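Glutaredoxin (Chlorella sorokiniana, PDB 4I2U) binds glutathione on a thioredoxin fold and, as a glutaredoxin, probably uses it to reduce disulfides in cell redox homeostasis. Local coordinates at residues Ala4-Leu7 with Val8-Ile12; Gly68-Val71 with Pro72-Phe75; Asp88-Ala91 with Arg92-Lys95. All blocks are in the same frame, centred on the assembly; numbering follows the deposited sequence.

Interaction 2 holds part of the glutathione pocket: residues 68-75 form the loop with a cis proline that pairs with the backbone of glutathione and runs into strand 73-76. Interactions 1 and 3 are local helix contacts on opposite sides of the chain's centre, their own centres about 26 Å apart. Interaction 1, in helix 3-14, joins interaction 2 through the core, where I12 CG2 packs against F75 CG at 3.6 Å; even so, the side chain of V8 stays about 14 Å from the ligand. Interaction 3, where helix 84-93 ends, has its centre about 17 Å from that of interaction 2 and does not touch it, although the D88 side chain comes within about 8 Å of glutathione.

Interaction 1: Ala4-Leu7 with Val8-Ile12; sequences AKQL and VDSTI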
loop_
_atom_site.group_PDB
_atom_site.type_symbol
_atom_site.label_atom_id
_atom_site.label_comp_id
_atom_site.label_asym_id
_atom_site.label_seq_id
_atom_site.Cartn_x
_atom_site.Cartn_y
_atom_site.Cartn_z
ATOM N N ALA A 4 -5.600 14.196 8.234
ATOM C CA ALA A 4 -5.231 13.343 7.104
ATOM C C ALA A 4 -3.757 12.971 7.164
ATOM O O ALA A 4 -3.399 11.811 6.976
ATOM C CB ALA A 4 -5.545 14.037 5.779
ATOM N N LYS A 5 -2.900 13.951 7.422
ATOM C CA LYS A 5 -1.473 13.696 7.506
ATOM C C LYS A 5 -1.180 12.729 8.644
ATOM O O LYS A 5 -0.393 11.785 8.492
ATOM C CB LYS A 5 -0.703 15.005 7.683
ATOM C CG LYS A 5 0.802 14.803 7.870
ATOM C CD LYS A 5 1.562 16.111 7.826
ATOM C CE LYS A 5 3.033 15.870 7.497
ATOM N NZ LYS A 5 3.700 15.065 8.549
ATOM N N GLN A 6 -1.794 12.963 9.802
ATOM C CA GLN A 6 -1.543 12.094 10.948
ATOM C C GLN A 6 -2.002 10.676 10.650
ATOM O O GLN A 6 -1.336 9.700 11.014
ATOM C CB GLN A 6 -2.249 12.632 12.187
ATOM C CG GLN A 6 -1.833 11.948 13.481
ATOM C CD GLN A 6 -2.591 12.479 14.684
ATOM O OE1 GLN A 6 -3.617 11.921 15.080
ATOM N NE2 GLN A 6 -2.095 13.567 15.269
ATOM N N LEU A 7 -3.150 10.548 9.999
ATOM C CA LEU A 7 -3.646 9.234 9.613
ATOM C C LEU A 7 -2.663 8.503 8.711
ATOM O O LEU A 7 -2.307 7.344 8.956
ATOM C CB LEU A 7 -4.996 9.370 8.913
ATOM C CG LEU A 7 -5.700 8.106 8.406
ATOM C CD1 LEU A 7 -5.126 7.533 7.118
ATOM C CD2 LEU A 7 -5.729 7.038 9.478
ATOM N N VAL A 8 -2.200 9.154 7.654
ATOM C CA VAL A 8 -1.303 8.485 6.727
ATOM C C VAL A 8 0.014 8.138 7.407
ATOM O O VAL A 8 0.484 6.993 7.325
ATOM C CB VAL A 8 -1.061 9.341 5.472
ATOM C CG1 VAL A 8 0.027 8.742 4.623
ATOM C CG2 VAL A 8 -2.369 9.462 4.665
ATOM N N ASP A 9 0.623 9.111 8.082
ATOM C CA ASP A 9 1.927 8.884 8.701
ATOM C C ASP A 9 1.855 7.756 9.721
ATOM O O ASP A 9 2.718 6.864 9.744
ATOM C CB ASP A 9 2.447 10.149 9.388
ATOM C CG ASP A 9 2.818 11.267 8.410
ATOM O OD1 ASP A 9 2.840 11.050 7.184
ATOM O OD2 ASP A 9 3.141 12.367 8.926
ATOM N N SER A 10 0.853 7.795 10.586
ATOM C CA SER A 10 0.713 6.785 11.630
ATOM C C SER A 10 0.416 5.419 11.036
ATOM O O SER A 10 0.864 4.401 11.550
ATOM C CB SER A 10 -0.399 7.168 12.603
ATOM O OG SER A 10 -0.052 8.328 13.335
ATOM N N THR A 11 -0.356 5.391 9.962
ATOM C CA THR A 11 -0.707 4.119 9.369
ATOM C C THR A 11 0.508 3.449 8.735
ATOM O O THR A 11 0.720 2.235 8.926
ATOM C CB THR A 11 -1.837 4.277 8.347
ATOM O OG1 THR A 11 -3.003 4.775 9.007
ATOM C CG2 THR A 11 -2.184 2.945 7.698
ATOM N N ILE A 12 1.304 4.202 7.989
ATOM C CA ILE A 12 2.432 3.587 7.301
ATOM C C ILE A 12 3.571 3.262 8.254
ATOM O O ILE A 12 4.359 2.367 7.964
ATOM C CB ILE A 12 2.948 4.414 6.091
ATOM C CG1 ILE A 12 3.635 5.714 6.530
ATOM C CG2 ILE A 12 1.813 4.659 5.124
ATOM C CD1 ILE A 12 4.238 6.491 5.373
#
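K5 and D9, one helical turn apart, form a salt bridge over the outer side of the helix, with K5 NZ 2.8 Å from D9 OD2. The lysine reaches along the surface with CG anti to its backbone N (chi1 176°) and bends only at its last torsion, which lets NZ approach the syn lone pair of OD2 while CG passes beside the same oxygen. The other oxygen, OD1, is hydrogen-bonded to Y61 OH, so the carboxylate joins two helices. With an alanine here, K5 NZ is likely to lose its charged mate and Y61 OH this acceptor, leaving the lysine chain free to swing. In the thioredoxin fold of this glutaredoxin, helix 3-14 packs on helix 55-66 and strand 17-21, and the buried side of the contact is turned to them. There V8 sits with CG2 3.5 Å from A4 O and 4.2 Å from L7 CD1, while its side chain also meets I58, Y61 and F20. T11 is buried too: OG1 turns back beside its own backbone N (chi1 -62°) and gives a 2.7 Å hydrogen bond to L7 O. T11 N reaches L7 O from the opposite face of the carbonyl plane, at 2.9 Å, and L7 CD2 lies 3.6 Å from T11 OG1. The solvent side has looser packing around a similar pair of bonds. In the conformer described, S10 OG and S10 N reach Q6 O from opposite faces, OG at 3.0 Å, whereas the extended Q6 side chain comes no nearer to the S10 hydroxyl than its CG.

Interaction 2: Gly68-Val71 with Pro72-Phe75; sequences GRSV and PRVF. With GSH (glutathione), chain B.
R73 folds back onto G68 and S70 in the cis-proline loop of the thioredoxin fold, in which the peptide bond between V71 and P72 is cis. In the R73 conformer described, CB sends CG to the side of the backbone N, and R73 CG lies 3.2 Å from S70 O. The chain then bends at chi2 (-91°), carrying CD past that oxygen. R73 NE donates to S70 O at 2.8 Å in a nearly straight bond (166°), with the acceptor close to the guanidinium plane. Beyond it the group lies flat against the loop, G68 O sitting over the centre of one face, 3.3 Å above the plane. At the tip, R73 NH2 donates to S70 OG at 2.8 Å, making a side-on two-nitrogen grip on S70, while NH1 has a weak bond to T66 OG1. Next to S70, V71 pairs with glutathione in both directions: V71 N donates to O2 of the ligand at 2.9 Å, and the ligand's N2 donates to V71 O. The S70 hydroxyl also donates a hydrogen bond to a water, 2.7 Å from S70 OG, which in turn donates to P72 O and to glutathione O12, each 2.8 Å from the water oxygen.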
loop_
_atom_site.group_PDB
_atom_site.type_symbol
_atom_site.label_atom_id
_atom_site.label_comp_id
_atom_site.label_asym_id
_atom_site.label_seq_id
_atom_site.Cartn_x
_atom_site.Cartn_y
_atom_site.Cartn_z
ATOM N N GLY A 68 1.977 11.872 -6.221
ATOM C CA GLY A 68 0.760 11.653 -6.990
ATOM C C GLY A 68 -0.425 11.381 -6.080
ATOM O O GLY A 68 -0.244 10.972 -4.945
ATOM N N ARG A 69 -1.627 11.639 -6.598
ATOM C CA ARG A 69 -2.876 11.459 -5.866
ATOM C C ARG A 69 -3.579 10.163 -6.184
ATOM O O ARG A 69 -4.478 9.762 -5.456
ATOM C CB ARG A 69 -3.876 12.556 -6.253
ATOM C CG ARG A 69 -3.903 13.786 -5.396
ATOM C CD ARG A 69 -5.047 14.703 -5.795
ATOM N NE ARG A 69 -6.023 14.908 -4.724
ATOM C CZ ARG A 69 -7.274 14.447 -4.730
ATOM N NH1 ARG A 69 -7.725 13.706 -5.736
ATOM N NH2 ARG A 69 -8.080 14.720 -3.716
ATOM N N SER A 70 -3.219 9.517 -7.288
ATOM C CA SER A 70 -3.990 8.376 -7.764
ATOM C C SER A 70 -3.920 7.218 -6.785
ATOM O O SER A 70 -2.981 7.085 -6.012
ATOM C CB SER A 70 -3.490 7.915 -9.126
ATOM O OG SER A 70 -2.167 7.430 -9.079
ATOM N N VAL A 71 -4.925 6.357 -6.835
ATOM C CA VAL A 71 -4.926 5.105 -6.084
ATOM C C VAL A 71 -4.606 3.949 -7.013
ATOM O O VAL A 71 -4.983 3.950 -8.176
ATOM C CB VAL A 71 -6.257 4.852 -5.342
ATOM C CG1 VAL A 71 -6.412 5.879 -4.244
ATOM C CG2 VAL A 71 -7.456 4.884 -6.297
ATOM N N PRO A 72 -3.900 2.938 -6.510
ATOM C CA PRO A 72 -3.455 2.828 -5.119
ATOM C C PRO A 72 -2.128 3.533 -4.848
ATOM O O PRO A 72 -1.391 3.886 -5.764
ATOM C CB PRO A 72 -3.268 1.316 -4.936
ATOM C CG PRO A 72 -2.820 0.880 -6.326
ATOM C CD PRO A 72 -3.630 1.712 -7.282
ATOM N N ARG A 73 -1.825 3.705 -3.565
ATOM C CA ARG A 73 -0.495 4.097 -3.119
ATOM C C ARG A 73 -0.081 3.075 -2.083
ATOM O O ARG A 73 -0.735 2.909 -1.065
ATOM C CB ARG A 73 -0.474 5.522 -2.557
ATOM C CG ARG A 73 -0.955 6.593 -3.536
ATOM C CD ARG A 73 0.163 7.190 -4.374
ATOM N NE ARG A 73 -0.272 7.636 -5.694
ATOM C CZ ARG A 73 0.531 8.210 -6.578
ATOM N NH1 ARG A 73 1.797 8.478 -6.261
ATOM N NH2 ARG A 73 0.067 8.534 -7.773
ATOM N N VAL A 74 0.981 2.337 -2.390
ATOM C CA VAL A 74 1.401 1.176 -1.603
ATOM C C VAL A 74 2.691 1.489 -0.852
ATOM O O VAL A 74 3.641 2.059 -1.420
ATOM C CB VAL A 74 1.595 -0.035 -2.516
ATOM C CG1 VAL A 74 1.976 -1.262 -1.731
ATOM C CG2 VAL A 74 0.316 -0.286 -3.326
ATOM N N PHE A 75 2.712 1.102 0.424
ATOM C CA PHE A 75 3.847 1.349 1.310
ATOM C C PHE A 75 4.261 0.053 2.002
ATOM O O PHE A 75 3.409 -0.679 2.536
ATOM C CB PHE A 75 3.488 2.360 2.390
ATOM C CG PHE A 75 3.170 3.726 1.887
ATOM C CD1 PHE A 75 1.936 4.021 1.340
ATOM C CD2 PHE A 75 4.105 4.737 2.017
ATOM C CE1 PHE A 75 1.646 5.302 0.922
ATOM C CE2 PHE A 75 3.817 6.017 1.589
ATOM C CZ PHE A 75 2.584 6.304 1.056
HETATM N N1 GSH B . -1.145 3.338 -13.470
HETATM C CA1 GSH B . -1.727 3.703 -12.169
HETATM C C1 GSH B . -1.398 2.581 -11.219
HETATM O O11 GSH B . -0.747 1.616 -11.664
HETATM O O12 GSH B . -1.746 2.646 -10.012
HETATM C CB1 GSH B . -3.220 3.951 -12.365
HETATM C CG1 GSH B . -3.924 4.437 -11.103
HETATM C CD1 GSH B . -5.170 5.241 -11.430
HETATM O OE1 GSH B . -5.185 6.082 -12.332
HETATM N N2 GSH B . -6.230 5.030 -10.671
HETATM C CA2 GSH B . -7.454 5.824 -10.809
HETATM C C2 GSH B . -7.446 7.052 -9.927
HETATM O O2 GSH B . -6.661 7.158 -8.998
HETATM C CB2 GSH B . -8.680 4.962 -10.505
HETATM S SG2 GSH B . -8.957 3.695 -11.775
HETATM N N3 GSH B . -8.296 8.020 -10.239
HETATM C CA3 GSH B . -8.263 9.287 -9.550
HETATM C C3 GSH B . -8.806 9.256 -8.142
HETATM O O31 GSH B . -9.448 8.275 -7.717
HETATM O O32 GSH B . -8.561 10.274 -7.454
HETATM O O HOH W 1 -1.619 4.875 -8.355
#

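Interaction 3: Asp88-Ala91 with Arg92-Lys95; sequences DALA and RNGK
The R92 guanidinium turns an edge to A89, R92 NH1 lying 3.9 Å from A89 CB near the plane of the group. This is a van der Waals touch at the exposed surface of the helix. The chain leaves the backbone extended and bends at chi3, which brings the group back over the preceding turn; D88 OD2 is 5.1 Å from R92 NE, too far for contact, although the opposite charges may still attract weakly. The N93 amide has A89 O close by, 3.2 Å from N93 CG. CG occupies the tight position between the backbone N and the carbonyl carbon (chi1 70°), which lays the amide back near A89 O and leaves N93 OD1 on the side of K95. N93 OD1 accepts from K95 N at 3.0 Å in a nearly straight bond (163°). The backbone bonds weaken toward this end. N93 N still donates to A89 O at 2.9 Å, but G94 N reaches L90 O only weakly, at 3.4 Å. G94 has a positive phi of 98°, at which a side chain would jam against the carbonyl oxygen of N93; the chain turns here and enters helix 95-102, with G94 at its N-cap position. Across the bend L90 CD2 packs on K95 CB at 3.7 Å and on the CD beyond it, an apolar touch on the methylene part of the K95 chain. A91 and L90 also touch L96 of the new helix. The arrangement is an Asx turn, closed by N93 OD1 and K95 N, at the joint where helix 84-93 gives way to helix 95-102.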
loop_
_atom_site.group_PDB
_atom_site.type_symbol
_atom_site.label_atom_id
_atom_site.label_comp_id
_atom_site.label_asym_id
_atom_site.label_seq_id
_atom_site.Cartn_x
_atom_site.Cartn_y
_atom_site.Cartn_z
ATOM N N ASP A 88 2.446 -4.786 -8.842
ATOM C CA ASP A 88 2.380 -6.022 -9.602
ATOM C C ASP A 88 3.730 -6.371 -10.230
ATOM O O ASP A 88 4.165 -7.524 -10.194
ATOM C CB ASP A 88 1.315 -5.888 -10.680
ATOM C CG ASP A 88 1.107 -7.159 -11.433
ATOM O OD1 ASP A 88 0.492 -8.088 -10.862
ATOM O OD2 ASP A 88 1.586 -7.232 -12.587
ATOM N N ALA A 89 4.401 -5.385 -10.806
ATOM C CA ALA A 89 5.720 -5.609 -11.402
ATOM C C ALA A 89 6.733 -6.048 -10.355
ATOM O O ALA A 89 7.533 -6.958 -10.588
ATOM C CB ALA A 89 6.189 -4.356 -12.097
ATOM N N LEU A 90 6.706 -5.419 -9.188
ATOM C CA LEU A 90 7.632 -5.787 -8.114
ATOM C C LEU A 90 7.344 -7.175 -7.559
ATOM O O LEU A 90 8.249 -7.890 -7.165
ATOM C CB LEU A 90 7.566 -4.735 -7.009
ATOM C CG LEU A 90 8.106 -3.375 -7.421
ATOM C CD1 LEU A 90 7.641 -2.362 -6.387
ATOM C CD2 LEU A 90 9.611 -3.352 -7.542
ATOM N N ALA A 91 6.083 -7.568 -7.540
ATOM C CA ALA A 91 5.739 -8.917 -7.139
ATOM C C ALA A 91 6.363 -9.915 -8.094
ATOM O O ALA A 91 6.935 -10.932 -7.689
ATOM C CB ALA A 91 4.228 -9.089 -7.097
ATOM N N ARG A 92 6.255 -9.636 -9.378
ATOM C CA ARG A 92 6.741 -10.555 -10.390
ATOM C C ARG A 92 8.267 -10.606 -10.449
ATOM O O ARG A 92 8.844 -11.640 -10.800
ATOM C CB ARG A 92 6.197 -10.122 -11.750
ATOM C CG ARG A 92 6.662 -10.947 -12.939
ATOM C CD ARG A 92 6.161 -10.370 -14.272
ATOM N NE ARG A 92 6.070 -8.909 -14.249
ATOM C CZ ARG A 92 6.176 -8.115 -15.310
ATOM N NH1 ARG A 92 6.073 -6.808 -15.157
ATOM N NH2 ARG A 92 6.396 -8.607 -16.523
ATOM N N ASN A 93 8.930 -9.485 -10.172
ATOM C CA ASN A 93 10.366 -9.431 -10.428
ATOM C C ASN A 93 11.248 -9.759 -9.230
ATOM O O ASN A 93 12.468 -9.747 -9.369
ATOM C CB ASN A 93 10.774 -8.105 -11.093
ATOM C CG ASN A 93 10.679 -6.911 -10.175
ATOM O OD1 ASN A 93 10.678 -7.018 -8.951
ATOM N ND2 ASN A 93 10.598 -5.731 -10.781
ATOM N N GLY A 94 10.653 -10.090 -8.087
ATOM C CA GLY A 94 11.412 -10.535 -6.936
ATOM C C GLY A 94 11.667 -9.455 -5.916
ATOM O O GLY A 94 11.976 -9.752 -4.762
ATOM N N LYS A 95 11.543 -8.191 -6.308
ATOM C CA LYS A 95 11.901 -7.099 -5.410
ATOM C C LYS A 95 10.886 -6.908 -4.290
ATOM O O LYS A 95 11.244 -6.493 -3.176
ATOM C CB LYS A 95 12.082 -5.795 -6.190
ATOM C CG LYS A 95 13.249 -5.805 -7.129
ATOM C CD LYS A 95 13.381 -4.449 -7.806
ATOM C CE LYS A 95 14.441 -4.462 -8.880
ATOM N NZ LYS A 95 15.415 -5.556 -8.655
#